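AvrA (PDB 6BE0) probably transfers acetyl groups from acetyl-CoA to serine and threonine residues of target proteins, as a YopJ-family bacterial effector that binds inositol hexakisphosphate. Local coordinates at residues L284-S287 with A288-R292; K291-A294 with E295-L299; P152-A155 with L156-K159. All coordinates share one frame; numbering follows the deposited sequence.

Interaction 1: L284-S287 with A288-R292; sequences LSIS and AHKKR. With IHP (inositol hexakisphosphate), chain B; COA (coenzyme A), chain C.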
loop_
_atom_site.group_PDB
_atom_site.type_symbol
_atom_site.label_atom_id
_atom_site.label_comp_id
_atom_site.label_asym_id
_atom_site.label_seq_id
_atom_site.Cartn_x
_atom_site.Cartn_y
_atom_site.Cartn_z
ATOM N N LEU A 284 -12.624 2.245 -16.583
ATOM C CA LEU A 284 -12.184 1.858 -15.247
ATOM C C LEU A 284 -10.907 1.034 -15.320
ATOM O O LEU A 284 -10.633 0.393 -16.335
ATOM C CB LEU A 284 -13.275 1.060 -14.532
ATOM C CG LEU A 284 -14.605 1.775 -14.290
ATOM C CD1 LEU A 284 -15.607 0.811 -13.673
ATOM C CD2 LEU A 284 -14.415 2.995 -13.403
ATOM N N SER A 285 -10.135 1.050 -14.237
ATOM C CA SER A 285 -8.907 0.267 -14.153
ATOM C C SER A 285 -9.129 -1.012 -13.358
ATOM O O SER A 285 -9.639 -0.975 -12.237
ATOM C CB SER A 285 -7.788 1.088 -13.510
ATOM O OG SER A 285 -6.639 0.287 -13.288
ATOM N N ILE A 286 -8.748 -2.140 -13.950
ATOM C CA ILE A 286 -8.773 -3.427 -13.263
ATOM C C ILE A 286 -7.350 -3.876 -12.952
ATOM O O ILE A 286 -7.078 -5.071 -12.845
ATOM C CB ILE A 286 -9.485 -4.510 -14.101
ATOM C CG1 ILE A 286 -8.767 -4.723 -15.440
ATOM C CG2 ILE A 286 -10.940 -4.124 -14.332
ATOM C CD1 ILE A 286 -9.212 -5.968 -16.177
ATOM N N SER A 287 -6.443 -2.913 -12.814
ATOM C CA SER A 287 -5.033 -3.217 -12.597
ATOM C C SER A 287 -4.835 -3.959 -11.279
ATOM O O SER A 287 -4.199 -5.013 -11.238
ATOM C CB SER A 287 -4.196 -1.936 -12.609
ATOM O OG SER A 287 -2.814 -2.236 -12.691
ATOM N N ALA A 288 -5.387 -3.405 -10.205
ATOM C CA ALA A 288 -5.282 -4.017 -8.887
ATOM C C ALA A 288 -5.942 -5.391 -8.862
ATOM O O ALA A 288 -5.431 -6.318 -8.234
ATOM C CB ALA A 288 -5.905 -3.115 -7.832
ATOM N N HIS A 289 -7.073 -5.524 -9.546
ATOM C CA HIS A 289 -7.774 -6.801 -9.610
ATOM C C HIS A 289 -6.937 -7.841 -10.348
ATOM O O HIS A 289 -6.944 -9.020 -9.994
ATOM C CB HIS A 289 -9.136 -6.639 -10.286
ATOM C CG HIS A 289 -10.153 -5.948 -9.433
ATOM N ND1 HIS A 289 -10.164 -4.582 -9.243
ATOM C CD2 HIS A 289 -11.190 -6.436 -8.712
ATOM C CE1 HIS A 289 -11.167 -4.259 -8.446
ATOM N NE2 HIS A 289 -11.804 -5.365 -8.108
ATOM N N LYS A 290 -6.214 -7.401 -11.372
ATOM C CA LYS A 290 -5.308 -8.284 -12.096
ATOM C C LYS A 290 -4.103 -8.632 -11.229
ATOM O O LYS A 290 -3.573 -9.740 -11.313
ATOM C CB LYS A 290 -4.852 -7.642 -13.409
ATOM C CG LYS A 290 -5.936 -7.601 -14.482
ATOM C CD LYS A 290 -5.540 -6.743 -15.677
ATOM C CE LYS A 290 -4.434 -7.385 -16.501
ATOM N NZ LYS A 290 -4.075 -6.556 -17.689
ATOM N N LYS A 291 -3.673 -7.693 -10.389
ATOM C CA LYS A 291 -2.531 -7.934 -9.511
ATOM C C LYS A 291 -2.858 -9.007 -8.476
ATOM O O LYS A 291 -2.002 -9.820 -8.129
ATOM C CB LYS A 291 -2.096 -6.647 -8.805
ATOM C CG LYS A 291 -0.800 -6.787 -8.001
ATOM C CD LYS A 291 0.386 -7.141 -8.893
ATOM C CE LYS A 291 1.676 -7.303 -8.102
ATOM N NZ LYS A 291 2.121 -6.034 -7.470
ATOM N N ARG A 292 -4.094 -9.003 -7.984
ATOM C CA ARG A 292 -4.547 -10.038 -7.060
ATOM C C ARG A 292 -4.382 -11.411 -7.699
ATOM O O ARG A 292 -3.917 -12.356 -7.058
ATOM C CB ARG A 292 -6.010 -9.822 -6.658
ATOM C CG ARG A 292 -6.573 -10.947 -5.793
ATOM C CD ARG A 292 -8.032 -10.735 -5.420
ATOM N NE ARG A 292 -8.221 -9.588 -4.532
ATOM C CZ ARG A 292 -8.710 -8.407 -4.901
ATOM N NH1 ARG A 292 -9.080 -8.177 -6.156
ATOM N NH2 ARG A 292 -8.836 -7.443 -4.001
HETATM C C1 IHP B . 7.716 -6.259 -10.774
HETATM C C2 IHP B . 6.409 -6.032 -10.025
HETATM C C3 IHP B . 5.295 -5.626 -10.976
HETATM C C4 IHP B . 5.153 -6.632 -12.099
HETATM C C5 IHP B . 6.438 -6.642 -12.905
HETATM C C6 IHP B . 7.600 -7.107 -12.039
HETATM O O11 IHP B . 8.644 -6.844 -9.877
HETATM P P1 IHP B . 9.773 -5.907 -9.250
HETATM O O21 IHP B . 9.984 -6.278 -7.799
HETATM O O31 IHP B . 9.365 -4.451 -9.319
HETATM O O41 IHP B . 11.058 -6.108 -10.009
HETATM O O12 IHP B . 6.043 -7.220 -9.289
HETATM P P2 IHP B . 5.971 -7.180 -7.707
HETATM O O22 IHP B . 7.252 -6.629 -7.128
HETATM O O32 IHP B . 4.828 -6.308 -7.247
HETATM O O42 IHP B . 5.765 -8.584 -7.181
HETATM O O13 IHP B . 4.069 -5.490 -10.256
HETATM P P3 IHP B . 3.440 -4.039 -10.059
HETATM O O23 IHP B . 2.844 -3.928 -8.677
HETATM O O33 IHP B . 4.488 -2.964 -10.227
HETATM O O43 IHP B . 2.348 -3.823 -11.073
HETATM O O14 IHP B . 3.993 -6.342 -12.902
HETATM P P4 IHP B . 3.869 -5.085 -13.904
HETATM O O24 IHP B . 2.518 -4.432 -13.719
HETATM O O34 IHP B . 4.945 -4.053 -13.656
HETATM O O44 IHP B . 3.954 -5.563 -15.328
HETATM O O15 IHP B . 6.331 -7.471 -14.064
HETATM P P5 IHP B . 7.156 -7.080 -15.359
HETATM O O25 IHP B . 8.242 -6.088 -15.004
HETATM O O35 IHP B . 7.781 -8.324 -15.938
HETATM O O45 IHP B . 6.253 -6.457 -16.396
HETATM O O16 IHP B . 7.453 -8.489 -11.714
HETATM P P6 IHP B . 8.659 -9.458 -11.945
HETATM O O26 IHP B . 8.194 -10.885 -11.816
HETATM O O36 IHP B . 9.235 -9.245 -13.321
HETATM O O46 IHP B . 9.733 -9.210 -10.915
HETATM N N1A COA C . -12.807 1.146 -10.034
HETATM C C2A COA C . -11.959 1.924 -10.773
HETATM N N3A COA C . -12.067 3.286 -10.733
HETATM C C4A COA C . -13.024 3.884 -9.956
HETATM C C5A COA C . -13.863 3.122 -9.222
HETATM C C6A COA C . -13.745 1.737 -9.269
HETATM N N6A COA C . -14.249 0.487 -8.798
HETATM N N7A COA C . -14.708 3.950 -8.544
HETATM C C8A COA C . -14.383 5.229 -8.864
HETATM N N9A COA C . -13.349 5.196 -9.734
HETATM C C1B COA C . -12.673 6.296 -10.338
HETATM C C2B COA C . -12.992 6.404 -11.610
HETATM O O2B COA C . -11.982 5.770 -12.440
HETATM C C3B COA C . -13.051 7.999 -11.900
HETATM O O3B COA C . -11.735 8.537 -12.032
HETATM P P3B COA C . -11.293 9.198 -13.435
HETATM O O7A COA C . -11.122 8.114 -14.476
HETATM O O8A COA C . -12.348 10.175 -13.893
HETATM O O9A COA C . -9.982 9.932 -13.258
HETATM C C4B COA C . -13.658 8.518 -10.807
HETATM O O4B COA C . -13.158 7.652 -9.658
HETATM C C5B COA C . -15.171 8.413 -10.939
HETATM O O5B COA C . -15.789 8.741 -9.700
HETATM P P1A COA C . -16.623 10.102 -9.575
HETATM O O1A COA C . -16.090 11.135 -10.555
HETATM O O2A COA C . -18.086 9.818 -9.868
HETATM O O3A COA C . -16.488 10.661 -8.098
HETATM O O HOH W 1 -8.515 -2.518 -10.113
#
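Ile286 and Lys290 meet where strand 283-285 gives way to helix 287-300, with Ile286 in the N-cap position. Its carbonyl O accepts from Lys290 N at 2.9 Å, and Lys291 N bonds in the same way to Ser287 O, two i to i+4 bonds that open helix 287-300. Their side chains cross obliquely: Ile286 CD1 lies 3.8 Å from Lys290 CD. Ile286 is in position for this because its CG1 stands between the backbone N and the carbonyl carbon (chi1 60°). The tight side holds buried Ile286 and Ser287 with these bonds, Ile286 packing on Trp59 and Ile54 and Ala288 on Phe189. Ser285 OG accepts from Ser287 N at 3.2 Å with an N-H...O angle of 159°, an ST turn that fixes the chain just before the helix. Beside it a water joins Ser285 O (2.9 Å) to His289 ND1 (2.8 Å), lying in the imidazole plane at its edge, while Trp59 meets the same ring edge-to-face. The looser side belongs to Lys290, which is partly exposed: its chain bends at chi3 (70°) and carries NZ away from Ile286 to Asn275 OD1. Leu284, at the strand end, and Lys291, in the helix, each reach a ligand. Leu284 CD2 touches the adenine of coenzyme A 3.6 Å from N3A, whereas Lys291 NZ donates to O23 (2.5 Å) and O32 (2.7 Å), phosphate oxygens of inositol hexakisphosphate. Ser287 OG is hydrogen-bonded to His239 ND1, and His239 NE2 binds the same inositol phosphate, so Ser287 is a second-shell partner that probably helps to orient the imidazole. The chemistry is consistent with one strand-to-helix turn relating the two ligand sites, by apolar contact with adenine and by charge with the phosphates.

Interaction 2: K291-A294 with E295-L299; sequences KRIA and EYKSL. With IHP (inositol hexakisphosphate), chain B.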
loop_
_atom_site.group_PDB
_atom_site.type_symbol
_atom_site.label_atom_id
_atom_site.label_comp_id
_atom_site.label_asym_id
_atom_site.label_seq_id
_atom_site.Cartn_x
_atom_site.Cartn_y
_atom_site.Cartn_z
ATOM N N LYS A 291 -3.673 -7.693 -10.389
ATOM C CA LYS A 291 -2.531 -7.934 -9.511
ATOM C C LYS A 291 -2.858 -9.007 -8.476
ATOM O O LYS A 291 -2.002 -9.820 -8.129
ATOM C CB LYS A 291 -2.096 -6.647 -8.805
ATOM C CG LYS A 291 -0.800 -6.787 -8.001
ATOM C CD LYS A 291 0.386 -7.141 -8.893
ATOM C CE LYS A 291 1.676 -7.303 -8.102
ATOM N NZ LYS A 291 2.121 -6.034 -7.470
ATOM N N ARG A 292 -4.094 -9.003 -7.984
ATOM C CA ARG A 292 -4.547 -10.038 -7.060
ATOM C C ARG A 292 -4.382 -11.411 -7.699
ATOM O O ARG A 292 -3.917 -12.356 -7.058
ATOM C CB ARG A 292 -6.010 -9.822 -6.658
ATOM C CG ARG A 292 -6.573 -10.947 -5.793
ATOM C CD ARG A 292 -8.032 -10.735 -5.420
ATOM N NE ARG A 292 -8.221 -9.588 -4.532
ATOM C CZ ARG A 292 -8.710 -8.407 -4.901
ATOM N NH1 ARG A 292 -9.080 -8.177 -6.156
ATOM N NH2 ARG A 292 -8.836 -7.443 -4.001
ATOM N N ILE A 293 -4.770 -11.509 -8.967
ATOM C CA ILE A 293 -4.691 -12.765 -9.702
ATOM C C ILE A 293 -3.239 -13.215 -9.847
ATOM O O ILE A 293 -2.925 -14.391 -9.667
ATOM C CB ILE A 293 -5.345 -12.635 -11.095
ATOM C CG1 ILE A 293 -6.840 -12.333 -10.937
ATOM C CG2 ILE A 293 -5.142 -13.912 -11.912
ATOM C CD1 ILE A 293 -7.552 -12.007 -12.231
ATOM N N ALA A 294 -2.360 -12.274 -10.171
ATOM C CA ALA A 294 -0.936 -12.567 -10.283
ATOM C C ALA A 294 -0.396 -13.086 -8.957
ATOM O O ALA A 294 0.295 -14.104 -8.907
ATOM C CB ALA A 294 -0.170 -11.328 -10.716
ATOM N N GLU A 295 -0.726 -12.372 -7.885
ATOM C CA GLU A 295 -0.284 -12.728 -6.544
ATOM C C GLU A 295 -0.749 -14.127 -6.145
ATOM O O GLU A 295 0.024 -14.911 -5.594
ATOM C CB GLU A 295 -0.794 -11.695 -5.540
ATOM C CG GLU A 295 -0.069 -10.357 -5.603
ATOM C CD GLU A 295 1.253 -10.365 -4.854
ATOM O OE1 GLU A 295 1.787 -11.462 -4.583
ATOM O OE2 GLU A 295 1.756 -9.270 -4.529
ATOM N N TYR A 296 -2.011 -14.439 -6.429
ATOM C CA TYR A 296 -2.560 -15.754 -6.111
ATOM C C TYR A 296 -1.887 -16.849 -6.934
ATOM O O TYR A 296 -1.530 -17.903 -6.405
ATOM C CB TYR A 296 -4.072 -15.791 -6.355
ATOM C CG TYR A 296 -4.909 -15.029 -5.347
ATOM C CD1 TYR A 296 -4.332 -14.136 -4.452
ATOM C CD2 TYR A 296 -6.283 -15.214 -5.286
ATOM C CE1 TYR A 296 -5.103 -13.445 -3.534
ATOM C CE2 TYR A 296 -7.060 -14.530 -4.372
ATOM C CZ TYR A 296 -6.467 -13.648 -3.499
ATOM O OH TYR A 296 -7.244 -12.969 -2.591
ATOM N N LYS A 297 -1.725 -16.598 -8.229
ATOM C CA LYS A 297 -1.134 -17.583 -9.129
ATOM C C LYS A 297 0.293 -17.931 -8.719
ATOM O O LYS A 297 0.739 -19.063 -8.902
ATOM C CB LYS A 297 -1.148 -17.072 -10.571
ATOM C CG LYS A 297 -2.494 -17.203 -11.270
ATOM C CD LYS A 297 -2.396 -16.788 -12.729
ATOM C CE LYS A 297 -3.716 -16.961 -13.458
ATOM N NZ LYS A 297 -3.596 -16.605 -14.897
ATOM N N SER A 298 1.005 -16.957 -8.161
ATOM C CA SER A 298 2.385 -17.171 -7.735
ATOM C C SER A 298 2.465 -18.200 -6.611
ATOM O O SER A 298 3.445 -18.936 -6.505
ATOM C CB SER A 298 3.019 -15.854 -7.280
ATOM O OG SER A 298 3.071 -14.917 -8.341
ATOM N N LEU A 299 1.434 -18.249 -5.774
ATOM C CA LEU A 299 1.386 -19.217 -4.682
ATOM C C LEU A 299 1.225 -20.636 -5.221
ATOM O O LEU A 299 1.653 -21.601 -4.588
ATOM C CB LEU A 299 0.242 -18.890 -3.719
ATOM C CG LEU A 299 0.357 -17.574 -2.946
ATOM C CD1 LEU A 299 -0.930 -17.294 -2.186
ATOM C CD2 LEU A 299 1.543 -17.600 -1.992
HETATM C C1 IHP B . 7.716 -6.259 -10.774
HETATM C C2 IHP B . 6.409 -6.032 -10.025
HETATM C C3 IHP B . 5.295 -5.626 -10.976
HETATM C C4 IHP B . 5.153 -6.632 -12.099
HETATM C C5 IHP B . 6.438 -6.642 -12.905
HETATM C C6 IHP B . 7.600 -7.107 -12.039
HETATM O O11 IHP B . 8.644 -6.844 -9.877
HETATM P P1 IHP B . 9.773 -5.907 -9.250
HETATM O O21 IHP B . 9.984 -6.278 -7.799
HETATM O O31 IHP B . 9.365 -4.451 -9.319
HETATM O O41 IHP B . 11.058 -6.108 -10.009
HETATM O O12 IHP B . 6.043 -7.220 -9.289
HETATM P P2 IHP B . 5.971 -7.180 -7.707
HETATM O O22 IHP B . 7.252 -6.629 -7.128
HETATM O O32 IHP B . 4.828 -6.308 -7.247
HETATM O O42 IHP B . 5.765 -8.584 -7.181
HETATM O O13 IHP B . 4.069 -5.490 -10.256
HETATM P P3 IHP B . 3.440 -4.039 -10.059
HETATM O O23 IHP B . 2.844 -3.928 -8.677
HETATM O O33 IHP B . 4.488 -2.964 -10.227
HETATM O O43 IHP B . 2.348 -3.823 -11.073
HETATM O O14 IHP B . 3.993 -6.342 -12.902
HETATM P P4 IHP B . 3.869 -5.085 -13.904
HETATM O O24 IHP B . 2.518 -4.432 -13.719
HETATM O O34 IHP B . 4.945 -4.053 -13.656
HETATM O O44 IHP B . 3.954 -5.563 -15.328
HETATM O O15 IHP B . 6.331 -7.471 -14.064
HETATM P P5 IHP B . 7.156 -7.080 -15.359
HETATM O O25 IHP B . 8.242 -6.088 -15.004
HETATM O O35 IHP B . 7.781 -8.324 -15.938
HETATM O O45 IHP B . 6.253 -6.457 -16.396
HETATM O O16 IHP B . 7.453 -8.489 -11.714
HETATM P P6 IHP B . 8.659 -9.458 -11.945
HETATM O O26 IHP B . 8.194 -10.885 -11.816
HETATM O O36 IHP B . 9.235 -9.245 -13.321
HETATM O O46 IHP B . 9.733 -9.210 -10.915
HETATM O O HOH W 2 0.643 -7.007 -4.905
#
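Helix 287-300, which lines the inositol hexakisphosphate pocket with Lys291, brings the CG methylene of Arg292 over the ring of Tyr296 one turn further on. Arg292 CG sits above one face in a CH-pi contact, 3.8 Å from the ring centroid, displaced toward the rim so that its nearest ring atom is Tyr296 CZ at 3.5 Å. The two side chains run side by side in the same direction, but the guanidinium and ring planes are 75° apart: the methylene part of the arginine packs on the ring, and no flat stack forms. A chi1 of 175°, with CG anti to the backbone N, lays the Arg292 chain along the ring, and the bend at chi3 (-67°) turns the guanidinium, which reaches Glu185 and Asp68 in salt bridges. Tyr296 OH is hydrogen-bonded to the other oxygen of Asp68, so one carboxylate ties both side chains to helix 65-82. On the neighbouring face of the helix Ile293 CG2 meets Lys297 CE at 3.7 Å, and the ammonium group goes on to a salt bridge with Glu51 of helix 40-55. Further along, Ala294 O takes two donors from Ser298, N at 3.0 Å and OG at 2.9 Å, which arrive from opposite faces of the carbonyl plane. Toward the pocket, Lys291 NZ and Glu295 OE2 are 4.4 Å apart, beyond a salt bridge; a water bridges them, accepting from Lys291 NZ at 3.1 Å and donating to Glu295 OE2 at 2.5 Å. Glu295 OE2 also forms a salt bridge with Lys195, another residue that binds the inositol phosphate. Glu295 therefore stands as a second-shell anion behind two phosphate-binding lysines, and its negative charge would probably help to keep both protonated and in place.

Interaction 3: P152-A155 with L156-K159; sequences PALA and LRTK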
loop_
_atom_site.group_PDB
_atom_site.type_symbol
_atom_site.label_atom_id
_atom_site.label_comp_id
_atom_site.label_asym_id
_atom_site.label_seq_id
_atom_site.Cartn_x
_atom_site.Cartn_y
_atom_site.Cartn_z
ATOM N N PRO A 152 -8.280 12.970 9.886
ATOM C CA PRO A 152 -7.676 13.585 11.074
ATOM C C PRO A 152 -7.835 12.737 12.332
ATOM O O PRO A 152 -6.854 12.521 13.043
ATOM C CB PRO A 152 -8.440 14.906 11.207
ATOM C CG PRO A 152 -8.899 15.216 9.828
ATOM C CD PRO A 152 -9.199 13.893 9.198
ATOM N N ALA A 153 -9.049 12.258 12.590
ATOM C CA ALA A 153 -9.325 11.460 13.780
ATOM C C ALA A 153 -8.495 10.181 13.801
ATOM O O ALA A 153 -7.853 9.865 14.803
ATOM C CB ALA A 153 -10.805 11.123 13.857
ATOM N N LEU A 154 -8.515 9.450 12.691
ATOM C CA LEU A 154 -7.803 8.180 12.591
ATOM C C LEU A 154 -6.297 8.365 12.754
ATOM O O LEU A 154 -5.622 7.531 13.356
ATOM C CB LEU A 154 -8.105 7.508 11.250
ATOM C CG LEU A 154 -9.562 7.083 11.034
ATOM C CD1 LEU A 154 -9.772 6.589 9.610
ATOM C CD2 LEU A 154 -9.971 6.011 12.034
ATOM N N ALA A 155 -5.776 9.460 12.210
ATOM C CA ALA A 155 -4.358 9.773 12.329
ATOM C C ALA A 155 -3.979 10.001 13.788
ATOM O O ALA A 155 -2.950 9.511 14.256
ATOM C CB ALA A 155 -4.012 10.995 11.493
ATOM N N LEU A 156 -4.817 10.743 14.506
ATOM C CA LEU A 156 -4.578 11.020 15.918
ATOM C C LEU A 156 -4.730 9.757 16.761
ATOM O O LEU A 156 -4.021 9.575 17.752
ATOM C CB LEU A 156 -5.535 12.103 16.417
ATOM C CG LEU A 156 -5.351 13.482 15.776
ATOM C CD1 LEU A 156 -6.504 14.411 16.139
ATOM C CD2 LEU A 156 -4.020 14.097 16.188
ATOM N N ARG A 157 -5.653 8.885 16.367
ATOM C CA ARG A 157 -5.880 7.639 17.089
ATOM C C ARG A 157 -4.644 6.753 17.015
ATOM O O ARG A 157 -4.216 6.176 18.015
ATOM C CB ARG A 157 -7.086 6.891 16.523
ATOM C CG ARG A 157 -7.483 5.667 17.336
ATOM C CD ARG A 157 -8.550 4.844 16.633
ATOM N NE ARG A 157 -9.745 5.628 16.331
ATOM C CZ ARG A 157 -10.776 5.178 15.625
ATOM N NH1 ARG A 157 -10.765 3.942 15.139
ATOM N NH2 ARG A 157 -11.822 5.966 15.401
ATOM N N THR A 158 -4.077 6.651 15.817
ATOM C CA THR A 158 -2.920 5.799 15.582
ATOM C C THR A 158 -1.667 6.405 16.202
ATOM O O THR A 158 -0.829 5.688 16.745
ATOM C CB THR A 158 -2.689 5.572 14.075
ATOM O OG1 THR A 158 -3.905 5.115 13.471
ATOM C CG2 THR A 158 -1.587 4.547 13.840
ATOM N N LYS A 159 -1.544 7.727 16.119
ATOM C CA LYS A 159 -0.417 8.430 16.723
ATOM C C LYS A 159 -0.375 8.189 18.226
ATOM O O LYS A 159 0.682 7.907 18.789
ATOM C CB LYS A 159 -0.496 9.932 16.437
ATOM C CG LYS A 159 0.588 10.745 17.136
ATOM C CD LYS A 159 0.653 12.175 16.622
ATOM C CE LYS A 159 1.776 12.948 17.301
ATOM N NZ LYS A 159 2.066 14.245 16.626
#
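A side-chain contact one turn long, within the regular helix 151-164, sets Leu154 against Arg157 on the exposed side of the helix, far from the ligand sites. The two side chains lie next to each other and point the same way. Leu154 CD2 rests over one face of the guanidinium, 3.6 Å above its plane and shifted toward the rim, with Arg157 CZ 3.8 Å away. Arg157 gets there by starting anti to its own nitrogen (chi1 -173°) and bending at chi3 (-57°), which brings one face of the flat group to the methyl. This is apolar packing on a charged group's face. The helix is the connection of a beta-alpha-beta crossover: it follows strand 136-143 and precedes strand 170-176, two parallel neighbours in the mixed sheet. The inward side is made by Ala155, which packs on Met174, and by Thr158, which packs on Phe172, both in strand 170-176. Thr158 adds a second donor to a main-chain carbonyl. Its OG1 and N each donate to Leu154 O at 3.0 Å, approaching from opposite faces of the carbonyl plane, so the buried hydroxyl is satisfied within its own helix. Main-chain bonds continue on both sides of this doubled acceptor, from Arg157 N to Ala153 O at 2.9 Å and from Lys159 N to Ala155 O at 2.9 Å. Where 152-155 passes into 156-159, Leu156 CG lies 3.3 Å from Pro152 O, while the Pro152 ring touches Pro221 and Phe222 of a loop.

Along the chain interaction 3 comes first, in helix 151-164, followed by interactions 1 and 2, which run on from each other: 291-292 belong to both, and both lie on helix 287-300. Their centres are about 11 Å apart, and each touches inositol hexakisphosphate through Lys291. Interaction 1 starts at strand 283-285, so the two together lead from coenzyme A past the inositol phosphate, with helix 40-55 alongside both and helix 65-82 beside the second. Interaction 3 sits on the opposite side of the chain's centre, about 29 Å and about 33 Å from the other two between centres, packed on the mixed sheet. The ligand-binding helix and the sheet-covering helix thus occupy separate parts of the fold.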